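Local coordinates for DUF952 domain-containing protein (Caulobacter vibrioides, PDB 2O0Q), which is of unknown function but belongs to the DUF952 family, a member of the ADP-ribosyl clan of protein families, at residues Thr2-Arg10 with Asp28-Gly39; Ala60-Lys71 with His83-Thr94. One frame throughout, in Å; residues are numbered along the deposited sequence.

Interaction 1 of 2, residues Thr2-Arg10 with Asp28-Gly39; sequences TLIYKILSR and DLADGFIHLSAG
In the middle of the six-stranded antiparallel sheet, strand 3-9 runs beside the broken strand 34-38, and the two share one regular hydrogen-bonded pair, Y5 with S37. The pair is closed in both directions: Y5 N donates to S37 O at 2.7 Å and S37 N to Y5 O at 2.9 Å. Waters complete the joint: one lies at the pair, between Y5 O and S37 OG, which is also bonded to T45 of helix 39-49, and two flank it, between L3 O and G39 N and between H35 O and I7 N.

On the other side of the pair the K6 side chain reaches over to helix 26-31. Its CG lies anti to the backbone N (chi1 -179°) and the chain then bends at chi2, which carries CD past the methyl I34 CG2 and delivers the ammonium group between a carboxylate and a carbonyl. K6 NZ forms a salt bridge with D28 OD2 at 2.7 Å, on the syn lone pair, and donates to H35 O at 2.9 Å in the carbonyl plane. D28 OD1, which K6 NZ also meets weakly, receives H35 N at 2.8 Å from above the carboxylate plane and H35 ND1 at 3.2 Å, in the imidazole plane and nearly in line with the C-O bond. Because S25 N also bonds D28 OD2, the carboxylate is held from several directions.

On the apolar side I4 CD1 rests against L36 CD2 at 4.0 Å, with P82 beside both. The Y5 ring turns its edge to S37 O, its CD1 lying 3.5 Å away. This is an antiparallel pairing of central sheet strands, extended by a buried Lys-Asp salt bridge that ties helix 26-31 to the sheet.

Interaction 2 of 2, residues Ala60-Lys71 with His83-Thr94; sequences AVEAEPLGEDLK and HLYRPLLVSEVT
K71 lies across the ring of Y85 at about a right angle, its extended chain bringing NZ over one face, 4.0 Å from the ring centroid and only 6° off the normal. This is a cation-pi contact, with K71 CE adding a CH-pi contact over the same face; Y85 OH is bonded to E73. In the backbone, K71 and H83 form a hydrogen-bonded antiparallel pair, and Y85 N donates to D69 O.

R86 follows Y85, the centre of an inverse gamma turn, and its chain is straight from CG to NE. The guanidinium meets E92 end-on: NH1 bonds OE1 at 3.0 Å in the guanidinium plane, while NH2 bonds OE2 at 2.7 Å with some tilt, both on syn lone pairs. R86 NH2 also donates to L66 O at 3.0 Å, nearly straight at 172°. The D69 carboxylate plane is turned 77° from the guanidinium; OD2 lies at its edge, 3.2 Å from R86 CD, and the ion pair with NE is long. L66 CD2 packs 3.5 Å from E92 OE2.

Farther along, V61 CG2 and L88 CD2 meet tip to tip, and A60 O accepts both T94 N and T94 OG1. Antiparallel pairings thus mark both margins of the sheet, with an Asp-Arg-Glu salt-bridge network between them.

From the N terminus, strand 3-9 leads into helix 10-19, and the chain returns through helix 26-31 to strand 34-38, where interaction 1 closes the first loop. Helix 39-49 follows, and interaction 2 opens at the end of strand 56-62, so the two contacts lie in series and neither encloses the other. Interaction 2 closes a shorter loop that contains most of the hairpin of strands 70-74 and 80-84. They meet within one sheet: strand 56-62 flanks strand 3-9, with I4 N and V61 O 2.7 Å apart, while strand 80-84 flanks 34-38, and F33, just before strand 34-38, stacks on H83. Interaction 1 thus joins central strands, and interaction 2 links both outer strands to their neighbours.

Interaction 1 of 2, residues Thr2-Arg10 with Asp28-Gly39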
loop_
_atom_site.group_PDB
_atom_site.type_symbol
_atom_site.label_atom_id
_atom_site.label_comp_id
_atom_site.label_asym_id
_atom_site.label_seq_id
_atom_site.Cartn_x
_atom_site.Cartn_y
_atom_site.Cartn_z
ATOM N N THR A 2 -9.430 8.041 -8.045
ATOM C CA THR A 2 -8.229 8.267 -7.190
ATOM C C THR A 2 -7.517 6.951 -6.902
ATOM O O THR A 2 -8.146 5.966 -6.520
ATOM C CB THR A 2 -8.617 8.903 -5.836
ATOM O OG1 THR A 2 -9.322 10.132 -6.064
ATOM C CG2 THR A 2 -7.368 9.185 -4.996
ATOM N N LEU A 3 -6.205 6.935 -7.095
ATOM C CA LEU A 3 -5.426 5.738 -6.814
ATOM C C LEU A 3 -4.855 5.809 -5.404
ATOM O O LEU A 3 -4.419 6.868 -4.957
ATOM C CB LEU A 3 -4.249 5.599 -7.783
ATOM C CG LEU A 3 -4.479 5.189 -9.233
ATOM C CD1 LEU A 3 -3.127 5.050 -9.921
ATOM C CD2 LEU A 3 -5.238 3.875 -9.288
ATOM N N ILE A 4 -4.878 4.685 -4.699
ATOM C CA ILE A 4 -4.283 4.633 -3.376
ATOM C C ILE A 4 -3.255 3.517 -3.479
ATOM O O ILE A 4 -3.328 2.678 -4.389
ATOM C CB ILE A 4 -5.318 4.369 -2.259
ATOM C CG1 ILE A 4 -6.197 3.165 -2.598
ATOM C CG2 ILE A 4 -6.156 5.629 -2.051
ATOM C CD1 ILE A 4 -7.158 2.798 -1.480
ATOM N N TYR A 5 -2.293 3.508 -2.570
ATOM C CA TYR A 5 -1.222 2.533 -2.650
ATOM C C TYR A 5 -0.930 1.727 -1.406
ATOM O O TYR A 5 -1.063 2.205 -0.279
ATOM C CB TYR A 5 0.069 3.234 -3.064
ATOM C CG TYR A 5 -0.039 4.022 -4.349
ATOM C CD1 TYR A 5 -0.633 5.286 -4.377
ATOM C CD2 TYR A 5 0.431 3.487 -5.546
ATOM C CE1 TYR A 5 -0.757 5.998 -5.573
ATOM C CE2 TYR A 5 0.315 4.182 -6.741
ATOM C CZ TYR A 5 -0.280 5.434 -6.751
ATOM O OH TYR A 5 -0.392 6.108 -7.948
ATOM N N LYS A 6 -0.495 0.497 -1.645
ATOM C CA LYS A 6 -0.120 -0.407 -0.582
ATOM C C LYS A 6 1.294 -0.855 -0.902
ATOM O O LYS A 6 1.617 -1.170 -2.054
ATOM C CB LYS A 6 -1.044 -1.634 -0.545
ATOM C CG LYS A 6 -0.711 -2.619 0.583
ATOM C CD LYS A 6 -1.017 -2.020 1.956
ATOM C CE LYS A 6 -0.299 -2.764 3.080
ATOM N NZ LYS A 6 -0.594 -2.163 4.427
ATOM N N ILE A 7 2.143 -0.858 0.116
ATOM C CA ILE A 7 3.516 -1.314 -0.033
ATOM C C ILE A 7 3.606 -2.587 0.801
ATOM O O ILE A 7 3.200 -2.594 1.963
ATOM C CB ILE A 7 4.518 -0.269 0.511
ATOM C CG1 ILE A 7 4.415 1.014 -0.319
ATOM C CG2 ILE A 7 5.942 -0.832 0.471
ATOM C CD1 ILE A 7 5.245 2.178 0.208
ATOM N N LEU A 8 4.103 -3.669 0.203
ATOM C CA LEU A 8 4.240 -4.930 0.926
ATOM C C LEU A 8 5.354 -5.774 0.325
ATOM O O LEU A 8 5.808 -5.525 -0.795
ATOM C CB LEU A 8 2.920 -5.722 0.914
ATOM C CG LEU A 8 2.539 -6.589 -0.296
ATOM C CD1 LEU A 8 1.276 -7.364 0.032
ATOM C CD2 LEU A 8 2.315 -5.747 -1.523
ATOM N N SER A 9 5.799 -6.772 1.076
ATOM C CA SER A 9 6.871 -7.644 0.611
ATOM C C SER A 9 6.383 -8.550 -0.514
ATOM O O SER A 9 5.185 -8.810 -0.644
ATOM C CB SER A 9 7.386 -8.510 1.765
ATOM O OG SER A 9 6.436 -9.499 2.132
ATOM N N ARG A 10 7.319 -9.024 -1.328
ATOM C CA ARG A 10 6.986 -9.926 -2.426
ATOM C C ARG A 10 6.343 -11.191 -1.848
ATOM O O ARG A 10 5.389 -11.735 -2.411
ATOM C CB ARG A 10 8.256 -10.272 -3.212
ATOM C CG ARG A 10 8.149 -11.486 -4.138
ATOM C CD ARG A 10 6.974 -11.400 -5.100
ATOM N NE ARG A 10 7.064 -10.266 -6.016
ATOM C CZ ARG A 10 6.212 -10.053 -7.015
ATOM N NH1 ARG A 10 5.213 -10.901 -7.220
ATOM N NH2 ARG A 10 6.350 -8.993 -7.804
ATOM N N ASP A 28 -1.382 -4.229 9.817
ATOM C CA ASP A 28 -2.766 -4.089 9.360
ATOM C C ASP A 28 -3.667 -4.960 10.229
ATOM O O ASP A 28 -4.686 -4.504 10.753
ATOM C CB ASP A 28 -2.936 -4.539 7.905
ATOM C CG ASP A 28 -2.231 -3.635 6.913
ATOM O OD1 ASP A 28 -2.071 -2.426 7.196
ATOM O OD2 ASP A 28 -1.857 -4.144 5.832
ATOM N N LEU A 29 -3.282 -6.223 10.372
ATOM C CA LEU A 29 -4.055 -7.171 11.169
ATOM C C LEU A 29 -4.141 -6.738 12.627
ATOM O O LEU A 29 -5.148 -6.979 13.293
ATOM C CB LEU A 29 -3.436 -8.566 11.052
ATOM C CG LEU A 29 -3.540 -9.159 9.642
ATOM C CD1 LEU A 29 -2.649 -10.393 9.515
ATOM C CD2 LEU A 29 -4.991 -9.496 9.344
ATOM N N ALA A 30 -3.089 -6.090 13.118
ATOM C CA ALA A 30 -3.065 -5.610 14.495
ATOM C C ALA A 30 -4.027 -4.447 14.681
ATOM O O ALA A 30 -4.772 -4.391 15.665
ATOM C CB ALA A 30 -1.656 -5.160 14.875
ATOM N N ASP A 31 -3.998 -3.517 13.728
ATOM C CA ASP A 31 -4.831 -2.327 13.787
ATOM C C ASP A 31 -6.285 -2.524 13.382
ATOM O O ASP A 31 -7.139 -1.719 13.754
ATOM C CB ASP A 31 -4.205 -1.206 12.950
ATOM C CG ASP A 31 -2.866 -0.744 13.503
ATOM O OD1 ASP A 31 -2.538 -1.089 14.658
ATOM O OD2 ASP A 31 -2.138 -0.025 12.789
ATOM N N GLY A 32 -6.574 -3.587 12.636
ATOM C CA GLY A 32 -7.950 -3.846 12.236
ATOM C C GLY A 32 -8.362 -3.322 10.872
ATOM O O GLY A 32 -9.552 -3.292 10.538
ATOM N N PHE A 33 -7.384 -2.898 10.081
ATOM C CA PHE A 33 -7.653 -2.388 8.740
ATOM C C PHE A 33 -6.358 -2.340 7.950
ATOM O O PHE A 33 -5.269 -2.370 8.523
ATOM C CB PHE A 33 -8.268 -0.984 8.793
ATOM C CG PHE A 33 -7.429 0.021 9.529
ATOM C CD1 PHE A 33 -7.620 0.242 10.889
ATOM C CD2 PHE A 33 -6.438 0.740 8.864
ATOM C CE1 PHE A 33 -6.836 1.167 11.579
ATOM C CE2 PHE A 33 -5.648 1.664 9.544
ATOM C CZ PHE A 33 -5.850 1.877 10.904
ATOM N N ILE A 34 -6.478 -2.263 6.632
ATOM C CA ILE A 34 -5.296 -2.208 5.794
ATOM C C ILE A 34 -4.871 -0.765 5.584
ATOM O O ILE A 34 -5.661 0.077 5.138
ATOM C CB ILE A 34 -5.545 -2.885 4.434
ATOM C CG1 ILE A 34 -5.804 -4.378 4.653
ATOM C CG2 ILE A 34 -4.337 -2.690 3.523
ATOM C CD1 ILE A 34 -6.251 -5.105 3.414
ATOM N N HIS A 35 -3.618 -0.489 5.931
ATOM C CA HIS A 35 -3.045 0.842 5.788
ATOM C C HIS A 35 -2.634 1.084 4.348
ATOM O O HIS A 35 -1.760 0.391 3.826
ATOM C CB HIS A 35 -1.791 1.001 6.655
ATOM C CG HIS A 35 -2.065 1.226 8.109
ATOM N ND1 HIS A 35 -2.404 0.207 8.972
ATOM C CD2 HIS A 35 -2.002 2.352 8.862
ATOM C CE1 HIS A 35 -2.533 0.694 10.195
ATOM N NE2 HIS A 35 -2.296 1.992 10.155
ATOM N N LEU A 36 -3.263 2.065 3.712
ATOM C CA LEU A 36 -2.927 2.435 2.341
ATOM C C LEU A 36 -2.553 3.910 2.372
ATOM O O LEU A 36 -2.768 4.577 3.385
ATOM C CB LEU A 36 -4.110 2.185 1.398
ATOM C CG LEU A 36 -4.319 0.683 1.144
ATOM C CD1 LEU A 36 -5.656 0.254 1.679
ATOM C CD2 LEU A 36 -4.242 0.377 -0.337
ATOM N N SER A 37 -1.972 4.409 1.284
ATOM C CA SER A 37 -1.558 5.809 1.210
ATOM C C SER A 37 -1.994 6.456 -0.092
ATOM O O SER A 37 -1.965 5.820 -1.145
ATOM C CB SER A 37 -0.030 5.931 1.285
ATOM O OG SER A 37 0.508 5.368 2.467
ATOM N N ALA A 38 -2.405 7.718 -0.017
ATOM C CA ALA A 38 -2.767 8.443 -1.230
ATOM C C ALA A 38 -1.420 8.722 -1.895
ATOM O O ALA A 38 -0.377 8.616 -1.252
ATOM C CB ALA A 38 -3.464 9.747 -0.891
ATOM N N GLY A 39 -1.434 9.074 -3.174
ATOM C CA GLY A 39 -0.192 9.339 -3.874
ATOM C C GLY A 39 0.746 10.355 -3.234
ATOM O O GLY A 39 1.956 10.131 -3.182
HETATM O O HOH W 1 -3.418 9.255 -5.255
HETATM O O HOH W 2 1.059 2.908 1.345
HETATM O O HOH W 3 1.198 0.475 2.919
#

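Interaction 2 of 2, residues Ala60-Lys71 with His83-Thr94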
loop_
_atom_site.group_PDB
_atom_site.type_symbol
_atom_site.label_atom_id
_atom_site.label_comp_id
_atom_site.label_asym_id
_atom_site.label_seq_id
_atom_site.Cartn_x
_atom_site.Cartn_y
_atom_site.Cartn_z
ATOM N N ALA A 60 -1.065 -0.471 -6.799
ATOM C CA ALA A 60 -1.843 0.727 -7.103
ATOM C C ALA A 60 -3.303 0.291 -7.135
ATOM O O ALA A 60 -3.664 -0.644 -7.857
ATOM C CB ALA A 60 -1.427 1.297 -8.451
ATOM N N VAL A 61 -4.139 0.973 -6.360
ATOM C CA VAL A 61 -5.548 0.617 -6.260
ATOM C C VAL A 61 -6.524 1.770 -6.494
ATOM O O VAL A 61 -6.347 2.865 -5.956
ATOM C CB VAL A 61 -5.836 0.014 -4.863
ATOM C CG1 VAL A 61 -7.313 -0.266 -4.711
ATOM C CG2 VAL A 61 -5.018 -1.259 -4.665
ATOM N N GLU A 62 -7.556 1.515 -7.296
ATOM C CA GLU A 62 -8.567 2.533 -7.557
ATOM C C GLU A 62 -9.435 2.582 -6.303
ATOM O O GLU A 62 -10.053 1.588 -5.936
ATOM C CB GLU A 62 -9.419 2.150 -8.767
ATOM C CG GLU A 62 -9.982 3.351 -9.490
ATOM C CD GLU A 62 -8.897 4.158 -10.178
ATOM O OE1 GLU A 62 -9.068 5.385 -10.334
ATOM O OE2 GLU A 62 -7.875 3.556 -10.573
ATOM N N ALA A 63 -9.483 3.740 -5.652
ATOM C CA ALA A 63 -10.242 3.891 -4.414
ATOM C C ALA A 63 -11.766 3.877 -4.528
ATOM O O ALA A 63 -12.438 3.199 -3.755
ATOM C CB ALA A 63 -9.799 5.161 -3.694
ATOM N N GLU A 64 -12.307 4.625 -5.483
ATOM C CA GLU A 64 -13.754 4.718 -5.660
ATOM C C GLU A 64 -14.502 3.382 -5.696
ATOM O O GLU A 64 -15.473 3.192 -4.964
ATOM C CB GLU A 64 -14.070 5.531 -6.912
ATOM N N PRO A 65 -14.069 2.439 -6.544
ATOM C CA PRO A 65 -14.774 1.155 -6.594
ATOM C C PRO A 65 -14.664 0.276 -5.347
ATOM O O PRO A 65 -15.309 -0.770 -5.267
ATOM C CB PRO A 65 -14.188 0.488 -7.837
ATOM C CG PRO A 65 -12.809 1.045 -7.902
ATOM C CD PRO A 65 -13.023 2.503 -7.582
ATOM N N LEU A 66 -13.866 0.697 -4.369
ATOM C CA LEU A 66 -13.711 -0.096 -3.153
ATOM C C LEU A 66 -14.972 -0.137 -2.307
ATOM O O LEU A 66 -15.231 -1.125 -1.620
ATOM C CB LEU A 66 -12.538 0.421 -2.318
ATOM C CG LEU A 66 -11.173 0.044 -2.894
ATOM C CD1 LEU A 66 -10.061 0.546 -1.982
ATOM C CD2 LEU A 66 -11.098 -1.468 -3.042
ATOM N N GLY A 67 -15.758 0.931 -2.349
ATOM C CA GLY A 67 -16.984 0.948 -1.577
ATOM C C GLY A 67 -16.882 1.582 -0.203
ATOM O O GLY A 67 -15.910 2.270 0.115
ATOM N N GLU A 68 -17.894 1.328 0.620
ATOM C CA GLU A 68 -17.969 1.888 1.964
ATOM C C GLU A 68 -16.920 1.394 2.950
ATOM O O GLU A 68 -16.652 2.064 3.947
ATOM C CB GLU A 68 -19.362 1.643 2.554
ATOM C CG GLU A 68 -19.740 0.174 2.684
ATOM C CD GLU A 68 -21.078 -0.021 3.379
ATOM O OE1 GLU A 68 -22.077 0.581 2.928
ATOM O OE2 GLU A 68 -21.131 -0.778 4.374
ATOM N N ASP A 69 -16.330 0.231 2.694
ATOM C CA ASP A 69 -15.326 -0.289 3.614
ATOM C C ASP A 69 -14.023 0.502 3.575
ATOM O O ASP A 69 -13.129 0.276 4.391
ATOM C CB ASP A 69 -15.055 -1.773 3.351
ATOM C CG ASP A 69 -16.189 -2.664 3.836
ATOM O OD1 ASP A 69 -16.666 -2.450 4.970
ATOM O OD2 ASP A 69 -16.596 -3.582 3.092
ATOM N N LEU A 70 -13.916 1.425 2.624
ATOM C CA LEU A 70 -12.731 2.270 2.526
ATOM C C LEU A 70 -13.064 3.539 3.293
ATOM O O LEU A 70 -13.982 4.274 2.926
ATOM C CB LEU A 70 -12.420 2.635 1.072
ATOM C CG LEU A 70 -11.020 3.180 0.743
ATOM C CD1 LEU A 70 -11.143 4.155 -0.422
ATOM C CD2 LEU A 70 -10.391 3.877 1.932
ATOM N N LYS A 71 -12.322 3.793 4.363
ATOM C CA LYS A 71 -12.558 4.981 5.164
ATOM C C LYS A 71 -11.338 5.886 5.085
ATOM O O LYS A 71 -10.200 5.414 5.169
ATOM C CB LYS A 71 -12.806 4.603 6.629
ATOM C CG LYS A 71 -13.948 3.628 6.860
ATOM C CD LYS A 71 -14.083 3.305 8.342
ATOM C CE LYS A 71 -15.174 2.273 8.602
ATOM N NZ LYS A 71 -15.226 1.867 10.040
ATOM N N HIS A 83 -8.048 3.907 4.695
ATOM C CA HIS A 83 -8.005 2.699 5.516
ATOM C C HIS A 83 -9.095 1.735 5.023
ATOM O O HIS A 83 -10.280 2.074 5.041
ATOM C CB HIS A 83 -8.259 3.045 6.990
ATOM C CG HIS A 83 -7.197 3.899 7.619
ATOM N ND1 HIS A 83 -5.931 4.034 7.092
ATOM C CD2 HIS A 83 -7.194 4.594 8.782
ATOM C CE1 HIS A 83 -5.191 4.771 7.905
ATOM N NE2 HIS A 83 -5.935 5.122 8.939
ATOM N N LEU A 84 -8.698 0.535 4.597
ATOM C CA LEU A 84 -9.656 -0.449 4.088
ATOM C C LEU A 84 -10.000 -1.477 5.161
ATOM O O LEU A 84 -9.165 -2.294 5.548
ATOM C CB LEU A 84 -9.096 -1.156 2.846
ATOM C CG LEU A 84 -10.049 -2.139 2.153
ATOM C CD1 LEU A 84 -11.290 -1.397 1.671
ATOM C CD2 LEU A 84 -9.340 -2.817 0.983
ATOM N N TYR A 85 -11.242 -1.426 5.629
ATOM C CA TYR A 85 -11.706 -2.323 6.674
ATOM C C TYR A 85 -12.228 -3.655 6.157
ATOM O O TYR A 85 -13.336 -4.082 6.495
ATOM C CB TYR A 85 -12.772 -1.621 7.520
ATOM C CG TYR A 85 -12.195 -0.545 8.415
ATOM C CD1 TYR A 85 -11.695 0.647 7.887
ATOM C CD2 TYR A 85 -12.102 -0.743 9.790
ATOM C CE1 TYR A 85 -11.111 1.615 8.719
ATOM C CE2 TYR A 85 -11.527 0.209 10.621
ATOM C CZ TYR A 85 -11.034 1.379 10.088
ATOM O OH TYR A 85 -10.476 2.305 10.937
ATOM N N ARG A 86 -11.405 -4.304 5.341
ATOM C CA ARG A 86 -11.712 -5.607 4.759
ATOM C C ARG A 86 -10.514 -6.000 3.910
ATOM O O ARG A 86 -9.725 -5.147 3.512
ATOM C CB ARG A 86 -12.961 -5.542 3.874
ATOM C CG ARG A 86 -12.823 -4.710 2.598
ATOM C CD ARG A 86 -14.053 -4.918 1.708
ATOM N NE ARG A 86 -14.073 -4.093 0.502
ATOM C CZ ARG A 86 -13.282 -4.260 -0.557
ATOM N NH1 ARG A 86 -12.379 -5.234 -0.584
ATOM N NH2 ARG A 86 -13.407 -3.450 -1.602
ATOM N N PRO A 87 -10.351 -7.299 3.630
ATOM C CA PRO A 87 -9.202 -7.686 2.806
ATOM C C PRO A 87 -9.277 -7.077 1.407
ATOM O O PRO A 87 -10.365 -6.806 0.892
ATOM C CB PRO A 87 -9.274 -9.217 2.801
ATOM C CG PRO A 87 -10.725 -9.506 3.092
ATOM C CD PRO A 87 -11.079 -8.479 4.120
ATOM N N LEU A 88 -8.115 -6.837 0.807
ATOM C CA LEU A 88 -8.058 -6.271 -0.535
ATOM C C LEU A 88 -8.038 -7.403 -1.549
ATOM O O LEU A 88 -7.156 -8.258 -1.525
ATOM C CB LEU A 88 -6.805 -5.414 -0.702
ATOM C CG LEU A 88 -6.501 -4.830 -2.080
ATOM C CD1 LEU A 88 -7.535 -3.771 -2.425
ATOM C CD2 LEU A 88 -5.105 -4.234 -2.072
ATOM N N LEU A 89 -9.024 -7.411 -2.437
ATOM C CA LEU A 89 -9.107 -8.439 -3.461
ATOM C C LEU A 89 -7.946 -8.303 -4.433
ATOM O O LEU A 89 -7.527 -7.192 -4.761
ATOM C CB LEU A 89 -10.428 -8.310 -4.220
ATOM C CG LEU A 89 -11.582 -9.264 -3.900
ATOM C CD1 LEU A 89 -11.638 -9.604 -2.423
ATOM C CD2 LEU A 89 -12.876 -8.627 -4.377
ATOM N N VAL A 90 -7.415 -9.434 -4.887
ATOM C CA VAL A 90 -6.314 -9.399 -5.842
ATOM C C VAL A 90 -6.810 -8.708 -7.107
ATOM O O VAL A 90 -6.060 -7.988 -7.767
ATOM C CB VAL A 90 -5.815 -10.826 -6.180
ATOM C CG1 VAL A 90 -4.855 -10.788 -7.357
ATOM C CG2 VAL A 90 -5.118 -11.422 -4.969
ATOM N N SER A 91 -8.088 -8.915 -7.421
ATOM C CA SER A 91 -8.707 -8.323 -8.606
ATOM C C SER A 91 -8.907 -6.813 -8.488
ATOM O O SER A 91 -9.183 -6.138 -9.482
ATOM C CB SER A 91 -10.063 -8.982 -8.883
ATOM O OG SER A 91 -10.976 -8.755 -7.821
ATOM N N GLU A 92 -8.775 -6.282 -7.281
ATOM C CA GLU A 92 -8.962 -4.850 -7.078
ATOM C C GLU A 92 -7.682 -4.047 -7.293
ATOM O O GLU A 92 -7.682 -2.816 -7.202
ATOM C CB GLU A 92 -9.538 -4.596 -5.682
ATOM C CG GLU A 92 -10.959 -5.118 -5.528
ATOM C CD GLU A 92 -11.535 -4.910 -4.143
ATOM O OE1 GLU A 92 -10.850 -5.246 -3.154
ATOM O OE2 GLU A 92 -12.684 -4.421 -4.045
ATOM N N VAL A 93 -6.591 -4.747 -7.584
ATOM C CA VAL A 93 -5.318 -4.088 -7.838
ATOM C C VAL A 93 -5.254 -3.737 -9.320
ATOM O O VAL A 93 -5.353 -4.620 -10.173
ATOM C CB VAL A 93 -4.124 -5.004 -7.497
ATOM C CG1 VAL A 93 -2.834 -4.356 -7.959
ATOM C CG2 VAL A 93 -4.076 -5.266 -6.001
ATOM N N THR A 94 -5.084 -2.453 -9.625
ATOM C CA THR A 94 -5.018 -2.007 -11.012
ATOM C C THR A 94 -3.659 -2.329 -11.631
ATOM O O THR A 94 -3.581 -2.743 -12.789
ATOM C CB THR A 94 -5.304 -0.496 -11.120
ATOM O OG1 THR A 94 -4.260 0.245 -10.476
ATOM C CG2 THR A 94 -6.629 -0.168 -10.449
HETATM O O HOH W 4 -10.047 -0.948 -7.125
HETATM O O HOH W 5 -13.581 -2.987 -6.130
#